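Local coordinates for tRNA (adenine(22)-N(1))-methyltransferase (Bacillus subtilis, PDB 6Q56), which catalyses the S-adenosyl-L-methionine-dependent methylation of adenosine 22 in tRNA at N1, giving N(1)-methyladenosine, at residues 152-157 with 192-197. The protein carries 2 engineered substitutions. Residues are numbered along the deposited sequence; the frame is centred on the assembly and turned at random.
Sequences SYEVLV and KKWTQE. Engineered in segment 152-157: Ser152 (natural residue Cys).
Glu154 reaches from its strand toward the indole of Trp194, and a water joins the two. That water lies in the ring plane at the indole edge, 2.6 Å from Trp194 NE1, whose N-H it accepts, and it probably donates to Glu154 OE2 at 2.8 Å. A tryptophan suits this place because its broad ring can be buried while its one polar N-H is satisfied by the water; the glutamate is long enough to reach that water from the strand. Carboxylate and ring planes are turned 42° apart, and OE2 lies obliquely to the ring, 4.1 Å from Trp194 CZ2.

The CE of Lys193 lies over one face of the same indole, 3.5 Å above its plane and offset toward the rim. With CG anti to the backbone N (chi1 171°), the methylene chain crosses the Glu154 side chain at about a right angle, Lys193 CE meeting Glu154 OE2 at 3.7 Å. Lysine fits because its aliphatic length packs here while NZ stays 4.5 Å from Glu154 OE1, beyond a salt bridge. Engineered Ser152 places OG 3.8 Å from Lys193 CD.

Here strand 151-159, the antiparallel strand of the class I (Rossmann-like) methyltransferase sheet, meets helix 188-210 of the C-terminal helical region.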
ATOM      1  N   SER A 152      -8.687  -9.976   1.922  1.00 44.81           N
ATOM      2  CA  SER A 152      -8.870  -8.717   1.231  1.00 37.89           C
ATOM      3  C   SER A 152      -7.547  -7.973   1.183  1.00 43.13           C
ATOM      4  O   SER A 152      -6.760  -8.019   2.118  1.00 38.57           O
ATOM      5  CB  SER A 152      -9.938  -7.874   1.912  1.00 32.78           C
ATOM      6  OG  SER A 152      -9.473  -7.361   3.135  1.00 39.41           O
ATOM      7  N   TYR A 153      -7.304  -7.288   0.080  1.00 38.35           N
ATOM      8  CA  TYR A 153      -6.075  -6.552  -0.080  1.00 32.57           C
ATOM      9  C   TYR A 153      -6.366  -5.255  -0.793  1.00 32.08           C
ATOM     10  O   TYR A 153      -7.175  -5.207  -1.704  1.00 35.56           O
ATOM     11  CB  TYR A 153      -5.052  -7.377  -0.856  1.00 39.53           C
ATOM     12  CG  TYR A 153      -5.443  -7.643  -2.286  1.00 50.69           C
ATOM     13  CD1 TYR A 153      -5.152  -6.729  -3.284  1.00 52.20           C
ATOM     14  CD2 TYR A 153      -6.101  -8.807  -2.643  1.00 61.15           C
ATOM     15  CE1 TYR A 153      -5.510  -6.966  -4.593  1.00 57.17           C
ATOM     16  CE2 TYR A 153      -6.463  -9.052  -3.952  1.00 43.53           C
ATOM     17  CZ  TYR A 153      -6.165  -8.129  -4.919  1.00 51.09           C
ATOM     18  OH  TYR A 153      -6.518  -8.368  -6.214  1.00 51.70           O
ATOM     19  N   GLU A 154      -5.701  -4.202  -0.351  1.00 26.88           N
ATOM     20  CA  GLU A 154      -5.866  -2.892  -0.930  1.00 29.74           C
ATOM     21  C   GLU A 154      -4.627  -2.492  -1.701  1.00 30.39           C
ATOM     22  O   GLU A 154      -3.527  -2.920  -1.388  1.00 34.05           O
ATOM     23  CB  GLU A 154      -6.112  -1.869   0.163  1.00 27.31           C
ATOM     24  CG  GLU A 154      -7.469  -1.964   0.814  1.00 32.41           C
ATOM     25  CD  GLU A 154      -7.462  -1.412   2.216  1.00 28.90           C
ATOM     26  OE1 GLU A 154      -6.454  -1.601   2.912  1.00 30.31           O
ATOM     27  OE2 GLU A 154      -8.459  -0.800   2.618  1.00 38.62           O
ATOM     28  N   VAL A 155      -4.821  -1.658  -2.709  1.00 26.85           N
ATOM     29  CA  VAL A 155      -3.731  -1.165  -3.524  1.00 32.89           C
ATOM     30  C   VAL A 155      -3.945   0.323  -3.729  1.00 35.42           C
ATOM     31  O   VAL A 155      -4.963   0.747  -4.256  1.00 26.93           O
ATOM     32  CB  VAL A 155      -3.653  -1.880  -4.880  1.00 40.54           C
ATOM     33  CG1 VAL A 155      -2.585  -1.250  -5.752  1.00 31.99           C
ATOM     34  CG2 VAL A 155      -3.365  -3.350  -4.681  1.00 28.59           C
ATOM     35  N   LEU A 156      -2.976   1.111  -3.291  1.00 35.33           N
ATOM     36  CA  LEU A 156      -3.054   2.554  -3.403  1.00 30.54           C
ATOM     37  C   LEU A 156      -2.082   3.064  -4.446  1.00 29.45           C
ATOM     38  O   LEU A 156      -0.938   2.648  -4.498  1.00 33.82           O
ATOM     39  CB  LEU A 156      -2.759   3.207  -2.056  1.00 33.70           C
ATOM     40  CG  LEU A 156      -3.854   3.109  -0.999  1.00 37.16           C
ATOM     41  CD1 LEU A 156      -4.211   1.666  -0.697  1.00 31.49           C
ATOM     42  CD2 LEU A 156      -3.432   3.831   0.260  1.00 31.19           C
ATOM     43  N   VAL A 157      -2.553   3.977  -5.275  1.00 31.36           N
ATOM     44  CA  VAL A 157      -1.734   4.551  -6.317  1.00 30.66           C
ATOM     45  C   VAL A 157      -1.682   6.043  -6.129  1.00 33.13           C
ATOM     46  O   VAL A 157      -2.707   6.696  -6.033  1.00 32.44           O
ATOM     47  CB  VAL A 157      -2.295   4.248  -7.704  1.00 37.58           C
ATOM     48  CG1 VAL A 157      -1.437   4.895  -8.769  1.00 30.36           C
ATOM     49  CG2 VAL A 157      -2.410   2.751  -7.906  1.00 34.37           C
ATOM     50  N   LYS A 192     -17.907  -5.443   3.086  1.00 32.07           N
ATOM     51  CA  LYS A 192     -17.660  -6.583   3.950  1.00 37.10           C
ATOM     52  C   LYS A 192     -16.521  -6.300   4.920  1.00 36.82           C
ATOM     53  O   LYS A 192     -16.624  -6.581   6.102  1.00 30.73           O
ATOM     54  CB  LYS A 192     -17.356  -7.826   3.114  1.00 39.61           C
ATOM     55  CG  LYS A 192     -16.917  -9.030   3.915  1.00 45.41           C
ATOM     56  CD  LYS A 192     -17.151 -10.322   3.157  1.00 47.75           C
ATOM     57  CE  LYS A 192     -16.361 -10.370   1.869  1.00 43.69           C
ATOM     58  NZ  LYS A 192     -16.261 -11.743   1.319  1.00 43.60           N
ATOM     59  N   LYS A 193     -15.436  -5.738   4.410  1.00 35.10           N
ATOM     60  CA  LYS A 193     -14.282  -5.435   5.241  1.00 33.92           C
ATOM     61  C   LYS A 193     -14.591  -4.427   6.327  1.00 32.38           C
ATOM     62  O   LYS A 193     -14.194  -4.597   7.462  1.00 38.04           O
ATOM     63  CB  LYS A 193     -13.133  -4.908   4.390  1.00 34.86           C
ATOM     64  CG  LYS A 193     -11.970  -4.356   5.199  1.00 39.80           C
ATOM     65  CD  LYS A 193     -10.795  -3.970   4.321  1.00 28.31           C
ATOM     66  CE  LYS A 193      -9.755  -3.168   5.080  1.00 37.66           C
ATOM     67  NZ  LYS A 193      -8.823  -4.004   5.874  1.00 38.29           N
ATOM     68  N   TRP A 194     -15.290  -3.367   5.972  1.00 32.84           N
ATOM     69  CA  TRP A 194     -15.588  -2.330   6.937  1.00 33.44           C
ATOM     70  C   TRP A 194     -16.782  -2.648   7.813  1.00 31.50           C
ATOM     71  O   TRP A 194     -16.833  -2.231   8.952  1.00 34.32           O
ATOM     72  CB  TRP A 194     -15.705  -0.989   6.223  1.00 33.28           C
ATOM     73  CG  TRP A 194     -14.390  -0.634   5.648  1.00 40.28           C
ATOM     74  CD1 TRP A 194     -14.057  -0.555   4.335  1.00 33.87           C
ATOM     75  CD2 TRP A 194     -13.195  -0.378   6.382  1.00 28.04           C
ATOM     76  NE1 TRP A 194     -12.730  -0.237   4.207  1.00 34.19           N
ATOM     77  CE2 TRP A 194     -12.179  -0.127   5.452  1.00 27.07           C
ATOM     78  CE3 TRP A 194     -12.891  -0.325   7.739  1.00 31.12           C
ATOM     79  CZ2 TRP A 194     -10.889   0.176   5.833  1.00 32.19           C
ATOM     80  CZ3 TRP A 194     -11.616  -0.030   8.113  1.00 32.39           C
ATOM     81  CH2 TRP A 194     -10.626   0.218   7.168  1.00 32.28           C
ATOM     82  N   THR A 195     -17.728  -3.404   7.286  1.00 34.59           N
ATOM     83  CA  THR A 195     -18.883  -3.793   8.065  1.00 31.84           C
ATOM     84  C   THR A 195     -18.396  -4.671   9.208  1.00 35.47           C
ATOM     85  O   THR A 195     -18.828  -4.522  10.336  1.00 41.37           O
ATOM     86  CB  THR A 195     -19.907  -4.548   7.214  1.00 34.23           C
ATOM     87  OG1 THR A 195     -20.520  -3.641   6.296  1.00 38.25           O
ATOM     88  CG2 THR A 195     -20.975  -5.172   8.087  1.00 40.94           C
ATOM     89  N   GLN A 196     -17.479  -5.577   8.908  1.00 34.60           N
ATOM     90  CA  GLN A 196     -16.923  -6.461   9.915  1.00 41.69           C
ATOM     91  C   GLN A 196     -16.083  -5.663  10.901  1.00 45.31           C
ATOM     92  O   GLN A 196     -16.119  -5.915  12.095  1.00 33.84           O
ATOM     93  CB  GLN A 196     -16.086  -7.571   9.269  1.00 41.22           C
ATOM     94  CG  GLN A 196     -16.918  -8.583   8.494  1.00 56.48           C
ATOM     95  CD  GLN A 196     -16.100  -9.412   7.520  1.00 55.94           C
ATOM     96  OE1 GLN A 196     -14.885  -9.285   7.449  1.00 66.08           O
ATOM     97  NE2 GLN A 196     -16.773 -10.256   6.757  1.00 55.62           N
ATOM     98  N   GLU A 197     -15.332  -4.691  10.399  1.00 38.53           N
ATOM     99  CA  GLU A 197     -14.495  -3.867  11.257  1.00 39.35           C
ATOM    100  C   GLU A 197     -15.357  -3.106  12.247  1.00 31.26           C
ATOM    101  O   GLU A 197     -15.006  -2.962  13.404  1.00 35.04           O
ATOM    102  CB  GLU A 197     -13.670  -2.884  10.434  1.00 41.37           C
ATOM    103  CG  GLU A 197     -12.775  -1.985  11.261  1.00 47.81           C
ATOM    104  CD  GLU A 197     -11.642  -2.731  11.931  1.00 50.80           C
ATOM    105  OE1 GLU A 197     -11.289  -3.828  11.465  1.00 48.24           O
ATOM    106  OE2 GLU A 197     -11.100  -2.215  12.924  1.00 55.56           O
TER
HETATM  107  O   HOH W   1     -11.058   0.135   2.284  1.00 29.84           O